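Local coordinates for malonyl-CoA decarboxylase (PDB 4KSA), which catalyses the decarboxylation of malonyl-CoA, yielding acetyl-CoA and carbon dioxide, at the interface of chains A and B. Coordinates in Å, arbitrary orientation; residue numbers count along the deposited sequence, not the author numbering. Chains: chain A/B, Malonyl-CoA decarboxylase.

Contact 1: the interface of chains A and B. Residues chain A 6-7, 10-11, 14; chain B 220-222, 224-226.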
ATOM      1  N   ARG A   6      -0.498 -12.885   4.727  1.00 86.17           N
ATOM      2  CA  ARG A   6       0.480 -12.652   3.666  1.00 81.63           C
ATOM      3  C   ARG A   6      -0.250 -12.588   2.328  1.00 78.86           C
ATOM      4  O   ARG A   6      -0.005 -11.706   1.509  1.00 77.81           O
ATOM      5  CB  ARG A   6       1.496 -13.794   3.667  1.00 81.57           C
ATOM      6  CG  ARG A   6       2.315 -13.995   2.402  1.00 81.78           C
ATOM      7  CD  ARG A   6       3.392 -12.938   2.203  1.00 82.34           C
ATOM      8  NE  ARG A   6       2.977 -11.884   1.281  1.00 81.17           N
ATOM      9  CZ  ARG A   6       3.816 -11.033   0.700  1.00 81.24           C
ATOM     10  NH1 ARG A   6       3.351 -10.105  -0.125  1.00 80.79           N
ATOM     11  NH2 ARG A   6       5.122 -11.117   0.940  1.00 80.27           N
ATOM     12  N   ALA A   7      -1.158 -13.531   2.118  1.00 76.42           N
ATOM     13  CA  ALA A   7      -1.926 -13.587   0.885  1.00 74.78           C
ATOM     14  C   ALA A   7      -2.835 -12.371   0.751  1.00 73.70           C
ATOM     15  O   ALA A   7      -3.257 -12.016  -0.353  1.00 72.41           O
ATOM     16  CB  ALA A   7      -2.747 -14.860   0.845  1.00 74.09           C
ATOM     17  N   PHE A  10      -0.332  -9.421  -0.116  1.00 67.36           N
ATOM     18  CA  PHE A  10      -0.081  -9.598  -1.535  1.00 66.24           C
ATOM     19  C   PHE A  10      -1.266  -9.212  -2.410  1.00 65.70           C
ATOM     20  O   PHE A  10      -1.144  -8.324  -3.250  1.00 67.27           O
ATOM     21  CB  PHE A  10       0.311 -11.035  -1.846  1.00 68.51           C
ATOM     22  CG  PHE A  10       0.812 -11.213  -3.246  1.00 71.98           C
ATOM     23  CD1 PHE A  10       2.035 -10.660  -3.630  1.00 72.64           C
ATOM     24  CD2 PHE A  10       0.046 -11.876  -4.200  1.00 72.58           C
ATOM     25  CE1 PHE A  10       2.486 -10.761  -4.944  1.00 73.58           C
ATOM     26  CE2 PHE A  10       0.487 -11.984  -5.519  1.00 73.85           C
ATOM     27  CZ  PHE A  10       1.709 -11.425  -5.892  1.00 73.98           C
ATOM     28  N   LEU A  11      -2.407  -9.871  -2.229  1.00 63.85           N
ATOM     29  CA  LEU A  11      -3.591  -9.554  -3.030  1.00 62.69           C
ATOM     30  C   LEU A  11      -3.963  -8.067  -2.990  1.00 61.05           C
ATOM     31  O   LEU A  11      -4.283  -7.475  -4.023  1.00 59.70           O
ATOM     32  CB  LEU A  11      -4.791 -10.407  -2.591  1.00 63.15           C
ATOM     33  CG  LEU A  11      -4.767 -11.889  -2.999  1.00 63.52           C
ATOM     34  CD1 LEU A  11      -6.025 -12.578  -2.483  1.00 62.95           C
ATOM     35  CD2 LEU A  11      -4.673 -12.013  -4.520  1.00 62.03           C
ATOM     36  N   LEU A  14      -1.365  -6.178  -5.389  1.00 55.58           N
ATOM     37  CA  LEU A  14      -1.616  -6.412  -6.806  1.00 56.75           C
ATOM     38  C   LEU A  14      -2.883  -5.711  -7.248  1.00 57.80           C
ATOM     39  O   LEU A  14      -2.930  -5.118  -8.319  1.00 57.47           O
ATOM     40  CB  LEU A  14      -1.755  -7.911  -7.089  1.00 57.17           C
ATOM     41  CG  LEU A  14      -0.644  -8.608  -7.869  1.00 55.85           C
ATOM     42  CD1 LEU A  14       0.690  -8.425  -7.155  1.00 57.28           C
ATOM     43  CD2 LEU A  14      -0.978 -10.071  -8.007  1.00 54.46           C
TER
ATOM     44  N   PHE B 220       3.696 -10.999 -11.832  1.00 36.97           N
ATOM     45  CA  PHE B 220       2.901 -11.692 -10.818  1.00 34.99           C
ATOM     46  C   PHE B 220       1.422 -11.680 -11.151  1.00 33.40           C
ATOM     47  O   PHE B 220       0.919 -10.742 -11.759  1.00 33.39           O
ATOM     48  CB  PHE B 220       3.098 -11.032  -9.462  1.00 34.11           C
ATOM     49  CG  PHE B 220       4.515 -11.051  -8.991  1.00 36.77           C
ATOM     50  CD1 PHE B 220       4.913 -11.924  -7.976  1.00 34.38           C
ATOM     51  CD2 PHE B 220       5.468 -10.219  -9.586  1.00 35.31           C
ATOM     52  CE1 PHE B 220       6.234 -11.972  -7.558  1.00 34.31           C
ATOM     53  CE2 PHE B 220       6.788 -10.257  -9.181  1.00 34.87           C
ATOM     54  CZ  PHE B 220       7.177 -11.144  -8.159  1.00 36.96           C
ATOM     55  N   HIS B 221       0.723 -12.724 -10.733  1.00 31.79           N
ATOM     56  CA  HIS B 221      -0.713 -12.824 -10.966  1.00 31.82           C
ATOM     57  C   HIS B 221      -1.421 -13.112  -9.626  1.00 31.61           C
ATOM     58  O   HIS B 221      -0.944 -13.894  -8.800  1.00 30.93           O
ATOM     59  CB  HIS B 221      -0.968 -13.943 -11.975  1.00 32.79           C
ATOM     60  CG  HIS B 221      -2.325 -13.916 -12.596  1.00 33.78           C
ATOM     61  ND1 HIS B 221      -3.477 -14.167 -11.887  1.00 34.20           N
ATOM     62  CD2 HIS B 221      -2.712 -13.678 -13.870  1.00 36.55           C
ATOM     63  CE1 HIS B 221      -4.515 -14.083 -12.697  1.00 35.34           C
ATOM     64  NE2 HIS B 221      -4.078 -13.786 -13.907  1.00 35.94           N
ATOM     65  N   PRO B 222      -2.568 -12.474  -9.385  1.00 31.99           N
ATOM     66  CA  PRO B 222      -3.261 -12.730  -8.119  1.00 32.78           C
ATOM     67  C   PRO B 222      -3.597 -14.195  -7.796  1.00 35.62           C
ATOM     68  O   PRO B 222      -3.837 -14.531  -6.642  1.00 37.50           O
ATOM     69  CB  PRO B 222      -4.505 -11.861  -8.230  1.00 31.90           C
ATOM     70  CG  PRO B 222      -4.728 -11.738  -9.714  1.00 30.54           C
ATOM     71  CD  PRO B 222      -3.334 -11.546 -10.233  1.00 31.59           C
ATOM     72  N   LEU B 224      -1.635 -16.749  -7.830  1.00 39.60           N
ATOM     73  CA  LEU B 224      -0.522 -17.409  -7.157  1.00 39.99           C
ATOM     74  C   LEU B 224       0.307 -16.355  -6.439  1.00 42.62           C
ATOM     75  O   LEU B 224       1.139 -15.675  -7.038  1.00 43.91           O
ATOM     76  CB  LEU B 224       0.331 -18.168  -8.181  1.00 37.52           C
ATOM     77  CG  LEU B 224      -0.327 -19.385  -8.850  1.00 37.87           C
ATOM     78  CD1 LEU B 224       0.486 -19.830 -10.037  1.00 35.84           C
ATOM     79  CD2 LEU B 224      -0.470 -20.523  -7.851  1.00 35.69           C
ATOM     80  N   VAL B 225       0.070 -16.216  -5.142  1.00 45.66           N
ATOM     81  CA  VAL B 225       0.774 -15.217  -4.347  1.00 47.78           C
ATOM     82  C   VAL B 225       2.270 -15.454  -4.306  1.00 48.48           C
ATOM     83  O   VAL B 225       2.725 -16.599  -4.324  1.00 49.42           O
ATOM     84  CB  VAL B 225       0.254 -15.180  -2.888  1.00 48.98           C
ATOM     85  CG1 VAL B 225      -1.258 -14.942  -2.866  1.00 49.05           C
ATOM     86  CG2 VAL B 225       0.598 -16.470  -2.191  1.00 48.51           C
ATOM     87  N   ASP B 226       3.018 -14.351  -4.248  1.00 48.84           N
ATOM     88  CA  ASP B 226       4.484 -14.353  -4.183  1.00 48.56           C
ATOM     89  C   ASP B 226       5.150 -15.244  -5.205  1.00 47.80           C
ATOM     90  O   ASP B 226       6.348 -15.493  -5.121  1.00 49.33           O
ATOM     91  CB  ASP B 226       4.972 -14.770  -2.785  1.00 46.74           C
ATOM     92  CG  ASP B 226       4.362 -13.939  -1.694  1.00 47.66           C
ATOM     93  OD1 ASP B 226       4.145 -12.732  -1.946  1.00 47.25           O
ATOM     94  OD2 ASP B 226       4.105 -14.486  -0.593  1.00 46.85           O
TER
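A:Phe10 lies flat against the B:Val225-B:Asp226 backbone, the central packing of a helix-on-loop contact between two copies of malonyl-CoA decarboxylase. The ring belongs to helix 6-22 of chain A; the loop follows strand 214-220 of chain B. With CG anti to its own backbone N (chi1 -170°), the phenyl group leaves the helix toward the loop and sets one face on the peptide link, the amide N of B:Asp226 standing 3.5 Å above the ring centre. Toward the rim, CD2 of A:Phe10 meets CA of B:Val225 at 3.4 Å, and CG1 of the valine continues to the methyl of A:Ala7. The far tip of the ring, CZ, has CB of B:Phe220 at its edge, in plane, 3.9 Å away; the two phenylalanine side chains cross at about a right angle.

One turn earlier on the helix, A:Arg6 and B:Asp226 reach for each other tip to tip. The chain of A:Arg6 is bent at chi2 and chi3, which turns a guanidinium face to the carboxylate. OD1 sits over the centre of that face, and NH1 of A:Arg6 to OD1 of B:Asp226 is 3.3 Å, a salt bridge made face-on with the two planes 72° apart. Such an approach suggests attraction of charge more than directed N-H bonding. At the opposite end, CD2 of A:Leu14 rests on B:Pro222 CA at 3.5 Å, while CD2 of A:Leu11 meets CB of the same proline at 3.7 Å, their side chains nearly perpendicular.

Contact 2: the interface of chains A and B. Residues chain A 14, 17-18, 21; chain B 173-174, 220.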
ATOM      1  N   LEU A  14      -1.365  -6.178  -5.389  1.00 55.58           N
ATOM      2  CA  LEU A  14      -1.616  -6.412  -6.806  1.00 56.75           C
ATOM      3  C   LEU A  14      -2.883  -5.711  -7.248  1.00 57.80           C
ATOM      4  O   LEU A  14      -2.930  -5.118  -8.319  1.00 57.47           O
ATOM      5  CB  LEU A  14      -1.755  -7.911  -7.089  1.00 57.17           C
ATOM      6  CG  LEU A  14      -0.644  -8.608  -7.869  1.00 55.85           C
ATOM      7  CD1 LEU A  14       0.690  -8.425  -7.155  1.00 57.28           C
ATOM      8  CD2 LEU A  14      -0.978 -10.071  -8.007  1.00 54.46           C
ATOM      9  N   SER A  17      -2.463  -2.082  -7.956  1.00 64.78           N
ATOM     10  CA  SER A  17      -1.823  -1.841  -9.239  1.00 65.39           C
ATOM     11  C   SER A  17      -2.893  -1.884 -10.339  1.00 66.26           C
ATOM     12  O   SER A  17      -2.974  -0.988 -11.178  1.00 65.54           O
ATOM     13  CB  SER A  17      -0.765  -2.920  -9.505  1.00 64.94           C
ATOM     14  OG  SER A  17       0.230  -2.920  -8.497  1.00 62.13           O
ATOM     15  N   LEU A  18      -3.716  -2.932 -10.316  1.00 67.86           N
ATOM     16  CA  LEU A  18      -4.792  -3.124 -11.293  1.00 69.06           C
ATOM     17  C   LEU A  18      -5.857  -2.032 -11.168  1.00 68.93           C
ATOM     18  O   LEU A  18      -6.723  -1.890 -12.037  1.00 68.53           O
ATOM     19  CB  LEU A  18      -5.459  -4.496 -11.092  1.00 69.24           C
ATOM     20  CG  LEU A  18      -4.552  -5.717 -10.906  1.00 69.49           C
ATOM     21  CD1 LEU A  18      -5.380  -6.955 -10.525  1.00 67.16           C
ATOM     22  CD2 LEU A  18      -3.759  -5.937 -12.187  1.00 68.46           C
ATOM     23  N   ARG A  21      -4.067   1.195 -12.768  1.00 77.75           N
ATOM     24  CA  ARG A  21      -3.990   0.876 -14.193  1.00 78.41           C
ATOM     25  C   ARG A  21      -5.373   1.144 -14.791  1.00 79.81           C
ATOM     26  O   ARG A  21      -5.501   1.769 -15.849  1.00 80.23           O
ATOM     27  CB  ARG A  21      -3.624  -0.596 -14.399  1.00 76.63           C
ATOM     28  CG  ARG A  21      -3.806  -1.096 -15.828  1.00 75.11           C
ATOM     29  CD  ARG A  21      -3.521  -2.588 -15.920  1.00 74.70           C
ATOM     30  NE  ARG A  21      -2.189  -2.901 -15.408  1.00 74.45           N
ATOM     31  CZ  ARG A  21      -1.751  -4.126 -15.126  1.00 73.63           C
ATOM     32  NH1 ARG A  21      -2.537  -5.184 -15.303  1.00 71.34           N
ATOM     33  NH2 ARG A  21      -0.518  -4.288 -14.664  1.00 73.61           N
TER
ATOM     34  N   LEU B 173      -2.159  -9.711 -14.807  1.00 42.25           N
ATOM     35  CA  LEU B 173      -0.732  -9.941 -14.708  1.00 42.31           C
ATOM     36  C   LEU B 173      -0.118  -8.601 -14.331  1.00 42.63           C
ATOM     37  O   LEU B 173      -0.448  -7.578 -14.912  1.00 44.30           O
ATOM     38  CB  LEU B 173      -0.217 -10.414 -16.054  1.00 42.67           C
ATOM     39  CG  LEU B 173       1.024 -11.284 -16.047  1.00 44.79           C
ATOM     40  CD1 LEU B 173       0.786 -12.539 -15.217  1.00 42.82           C
ATOM     41  CD2 LEU B 173       1.344 -11.643 -17.481  1.00 46.30           C
ATOM     42  N   VAL B 174       0.768  -8.597 -13.350  1.00 43.96           N
ATOM     43  CA  VAL B 174       1.370  -7.353 -12.914  1.00 44.76           C
ATOM     44  C   VAL B 174       2.885  -7.380 -12.969  1.00 46.58           C
ATOM     45  O   VAL B 174       3.527  -8.304 -12.464  1.00 47.32           O
ATOM     46  CB  VAL B 174       0.939  -7.018 -11.475  1.00 45.61           C
ATOM     47  CG1 VAL B 174       1.605  -5.719 -11.018  1.00 46.25           C
ATOM     48  CG2 VAL B 174      -0.571  -6.889 -11.407  1.00 43.75           C
ATOM     49  N   PHE B 220       3.696 -10.999 -11.832  1.00 36.97           N
ATOM     50  CA  PHE B 220       2.901 -11.692 -10.818  1.00 34.99           C
ATOM     51  C   PHE B 220       1.422 -11.680 -11.151  1.00 33.40           C
ATOM     52  O   PHE B 220       0.919 -10.742 -11.759  1.00 33.39           O
ATOM     53  CB  PHE B 220       3.098 -11.032  -9.462  1.00 34.11           C
ATOM     54  CG  PHE B 220       4.515 -11.051  -8.991  1.00 36.77           C
ATOM     55  CD1 PHE B 220       4.913 -11.924  -7.976  1.00 34.38           C
ATOM     56  CD2 PHE B 220       5.468 -10.219  -9.586  1.00 35.31           C
ATOM     57  CE1 PHE B 220       6.234 -11.972  -7.558  1.00 34.31           C
ATOM     58  CE2 PHE B 220       6.788 -10.257  -9.181  1.00 34.87           C
ATOM     59  CZ  PHE B 220       7.177 -11.144  -8.159  1.00 36.96           C
TER
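The guanidinium of A:Arg21 receives the carbonyl oxygen of B:Leu173 at its edge, in the plane of the group, between the two terminal nitrogens. NH1 of A:Arg21 donates to O of B:Leu173 at 3.2 Å, with 150° at the hydrogen, and NH2 adds a weaker bond to the same oxygen. The oxygen stays close to the guanidinium plane, but the match is looser from the carbonyl's side: NH1 is tilted 30° from the plane of that peptide group. A:Arg21 leaves the helix with CG anti to the backbone N and bends at chi3 (-55°), carrying its tip to the main chain of B:Leu173. The acceptor is a backbone atom, which implies that the bond reads the course of the chain here and not the leucine side chain. The other flat group, the ring of B:Phe220, has the carbonyl oxygen of B:Val174 from its own chain at its edge.

Beside the polar pair, B:Val174 points its two methyls at different residues of the helix. CG2 packs on CD2 of A:Leu18 at 3.4 Å and, on the same branch, on CG of A:Leu14 at 3.9 Å; both leucines cross the valine obliquely. CG1 faces A:Ser17, whose CB is 4.0 Å away. The valine thus presses on successive turns of one helical surface. In the fold, this is where the later part of helix 6-22 of chain A runs past the start of strand 174-177 of chain B, next to the end of strand 214-220.

Contact 3: the interface of chains A and B. Residues chain A 166-167, 223; chain B 166-167, 223.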
ATOM      1  N   SER A 166     -17.039 -17.596 -14.137  1.00 44.53           N
ATOM      2  CA  SER A 166     -15.627 -17.903 -14.057  1.00 43.95           C
ATOM      3  C   SER A 166     -14.776 -16.663 -13.803  1.00 43.76           C
ATOM      4  O   SER A 166     -13.731 -16.751 -13.163  1.00 46.17           O
ATOM      5  CB  SER A 166     -15.157 -18.584 -15.327  1.00 43.70           C
ATOM      6  OG  SER A 166     -13.809 -18.983 -15.165  1.00 47.23           O
ATOM      7  N   TRP A 167     -15.213 -15.508 -14.290  1.00 41.03           N
ATOM      8  CA  TRP A 167     -14.434 -14.295 -14.085  1.00 41.25           C
ATOM      9  C   TRP A 167     -14.605 -13.680 -12.706  1.00 40.87           C
ATOM     10  O   TRP A 167     -13.633 -13.237 -12.105  1.00 41.97           O
ATOM     11  CB  TRP A 167     -14.788 -13.224 -15.115  1.00 40.85           C
ATOM     12  CG  TRP A 167     -14.611 -13.636 -16.516  1.00 38.29           C
ATOM     13  CD1 TRP A 167     -13.960 -14.738 -16.974  1.00 37.85           C
ATOM     14  CD2 TRP A 167     -15.136 -12.966 -17.662  1.00 37.52           C
ATOM     15  NE1 TRP A 167     -14.052 -14.802 -18.340  1.00 37.91           N
ATOM     16  CE2 TRP A 167     -14.771 -13.724 -18.787  1.00 37.33           C
ATOM     17  CE3 TRP A 167     -15.881 -11.791 -17.845  1.00 37.68           C
ATOM     18  CZ2 TRP A 167     -15.132 -13.354 -20.086  1.00 39.75           C
ATOM     19  CZ3 TRP A 167     -16.239 -11.422 -19.126  1.00 37.83           C
ATOM     20  CH2 TRP A 167     -15.864 -12.201 -20.236  1.00 39.09           C
ATOM     21  N   ARG A 223     -12.368  -7.294 -11.216  1.00 34.94           N
ATOM     22  CA  ARG A 223     -12.892  -7.289 -12.590  1.00 34.82           C
ATOM     23  C   ARG A 223     -13.578  -5.984 -12.937  1.00 33.53           C
ATOM     24  O   ARG A 223     -13.562  -5.574 -14.086  1.00 35.74           O
ATOM     25  CB  ARG A 223     -13.901  -8.420 -12.830  1.00 35.70           C
ATOM     26  CG  ARG A 223     -13.313  -9.802 -12.943  1.00 39.07           C
ATOM     27  CD  ARG A 223     -12.452  -9.974 -14.183  1.00 39.03           C
ATOM     28  NE  ARG A 223     -11.943 -11.340 -14.254  1.00 41.19           N
ATOM     29  CZ  ARG A 223     -11.482 -11.913 -15.361  1.00 41.90           C
ATOM     30  NH1 ARG A 223     -11.042 -13.167 -15.323  1.00 38.77           N
ATOM     31  NH2 ARG A 223     -11.466 -11.230 -16.503  1.00 41.52           N
TER
ATOM     32  N   SER B 166      -8.720 -19.733 -18.448  1.00 39.88           N
ATOM     33  CA  SER B 166      -9.754 -18.850 -17.949  1.00 39.80           C
ATOM     34  C   SER B 166      -9.268 -18.096 -16.720  1.00 40.27           C
ATOM     35  O   SER B 166      -9.349 -16.867 -16.673  1.00 41.15           O
ATOM     36  CB  SER B 166     -11.015 -19.641 -17.599  1.00 39.82           C
ATOM     37  OG  SER B 166     -12.126 -18.764 -17.457  1.00 44.30           O
ATOM     38  N   TRP B 167      -8.743 -18.840 -15.744  1.00 38.63           N
ATOM     39  CA  TRP B 167      -8.263 -18.286 -14.480  1.00 37.05           C
ATOM     40  C   TRP B 167      -7.074 -17.340 -14.516  1.00 36.76           C
ATOM     41  O   TRP B 167      -7.067 -16.318 -13.830  1.00 36.75           O
ATOM     42  CB  TRP B 167      -7.924 -19.407 -13.518  1.00 37.27           C
ATOM     43  CG  TRP B 167      -9.067 -20.277 -13.170  1.00 39.55           C
ATOM     44  CD1 TRP B 167     -10.392 -20.044 -13.420  1.00 39.86           C
ATOM     45  CD2 TRP B 167      -8.998 -21.531 -12.486  1.00 37.99           C
ATOM     46  NE1 TRP B 167     -11.152 -21.081 -12.929  1.00 40.88           N
ATOM     47  CE2 TRP B 167     -10.319 -22.008 -12.353  1.00 39.21           C
ATOM     48  CE3 TRP B 167      -7.946 -22.297 -11.973  1.00 38.05           C
ATOM     49  CZ2 TRP B 167     -10.617 -23.221 -11.730  1.00 39.47           C
ATOM     50  CZ3 TRP B 167      -8.238 -23.500 -11.353  1.00 40.08           C
ATOM     51  CH2 TRP B 167      -9.566 -23.952 -11.236  1.00 41.42           C
ATOM     52  N   ARG B 223      -3.618 -15.067  -8.797  1.00 36.48           N
ATOM     53  CA  ARG B 223      -3.948 -16.468  -8.554  1.00 38.99           C
ATOM     54  C   ARG B 223      -2.869 -17.246  -7.804  1.00 39.78           C
ATOM     55  O   ARG B 223      -3.154 -18.288  -7.218  1.00 39.80           O
ATOM     56  CB  ARG B 223      -4.237 -17.183  -9.875  1.00 42.00           C
ATOM     57  CG  ARG B 223      -5.510 -16.740 -10.584  1.00 44.11           C
ATOM     58  CD  ARG B 223      -6.764 -17.266  -9.903  1.00 44.85           C
ATOM     59  NE  ARG B 223      -7.947 -16.979 -10.715  1.00 47.28           N
ATOM     60  CZ  ARG B 223      -9.166 -17.444 -10.460  1.00 45.76           C
ATOM     61  NH1 ARG B 223     -10.179 -17.127 -11.260  1.00 44.02           N
ATOM     62  NH2 ARG B 223      -9.371 -18.223  -9.406  1.00 45.32           N
TER
HETATM   63  O   HOH W   1     -10.532 -14.326 -18.213  1.00 37.84           O
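The hydroxyls of A:Ser166 and B:Ser166 meet head to head, OG to OG at 2.9 Å, in a hydrogen bond that joins a residue to its own symmetry mate. Which serine donates cannot be decided from the model, and the pairing lets either do so while the other accepts. In both chains OG is anti to the backbone N (chi1 -174° in A:Ser166), a shared rotamer that brings the two hydroxyls together near the two-fold relation of this interface between copies of malonyl-CoA decarboxylase. Each serine lies close to the end of helix 154-167, so the contact pairs equivalent helix ends.

Behind the serines, each chain supplies a tryptophan and an arginine. The guanidinium of A:Arg223 lies with one face over CB of A:Trp167, and its NH2 stands above the rim of the indole; B:Arg223 and B:Trp167 repeat the arrangement. In each chain NE of the arginine also makes a weak hydrogen bond to the tryptophan carbonyl oxygen, so the backbone and side chain of the tryptophan may both help hold the guanidinium in place. NH1 of A:Arg223 is 5.7 Å from NH1 of B:Arg223, a separation at which like charges would be expected to repel mildly. On one side a water supplies a link across the interface: it sits at the edge of the A:Arg223 guanidinium, in plane, 3.2 Å from NH1, and lies 3.2 Å from the carbonyl oxygen of B:Ser166.

Contact 1 and contact 2 are neighbouring stretches of one surface, their C-alpha centres about 10 Å apart, with A:Leu14 and B:Phe220 belonging to both. Helix 6-22 of chain A supplies its side of each, meeting first a loop and then a strand start of chain B. Contact 3, about 14 Å from either, pairs equivalent helix ends across the two-fold axis. B:Arg223, which takes part there, falls between B:Pro222 and B:Leu224 of contact 1, tying the two regions through one loop. Counterparts of contacts 1 and 2 are missing, helix 6-22 being unmodelled in chain B; dimer pairing within the deposited tetramer remains plausible.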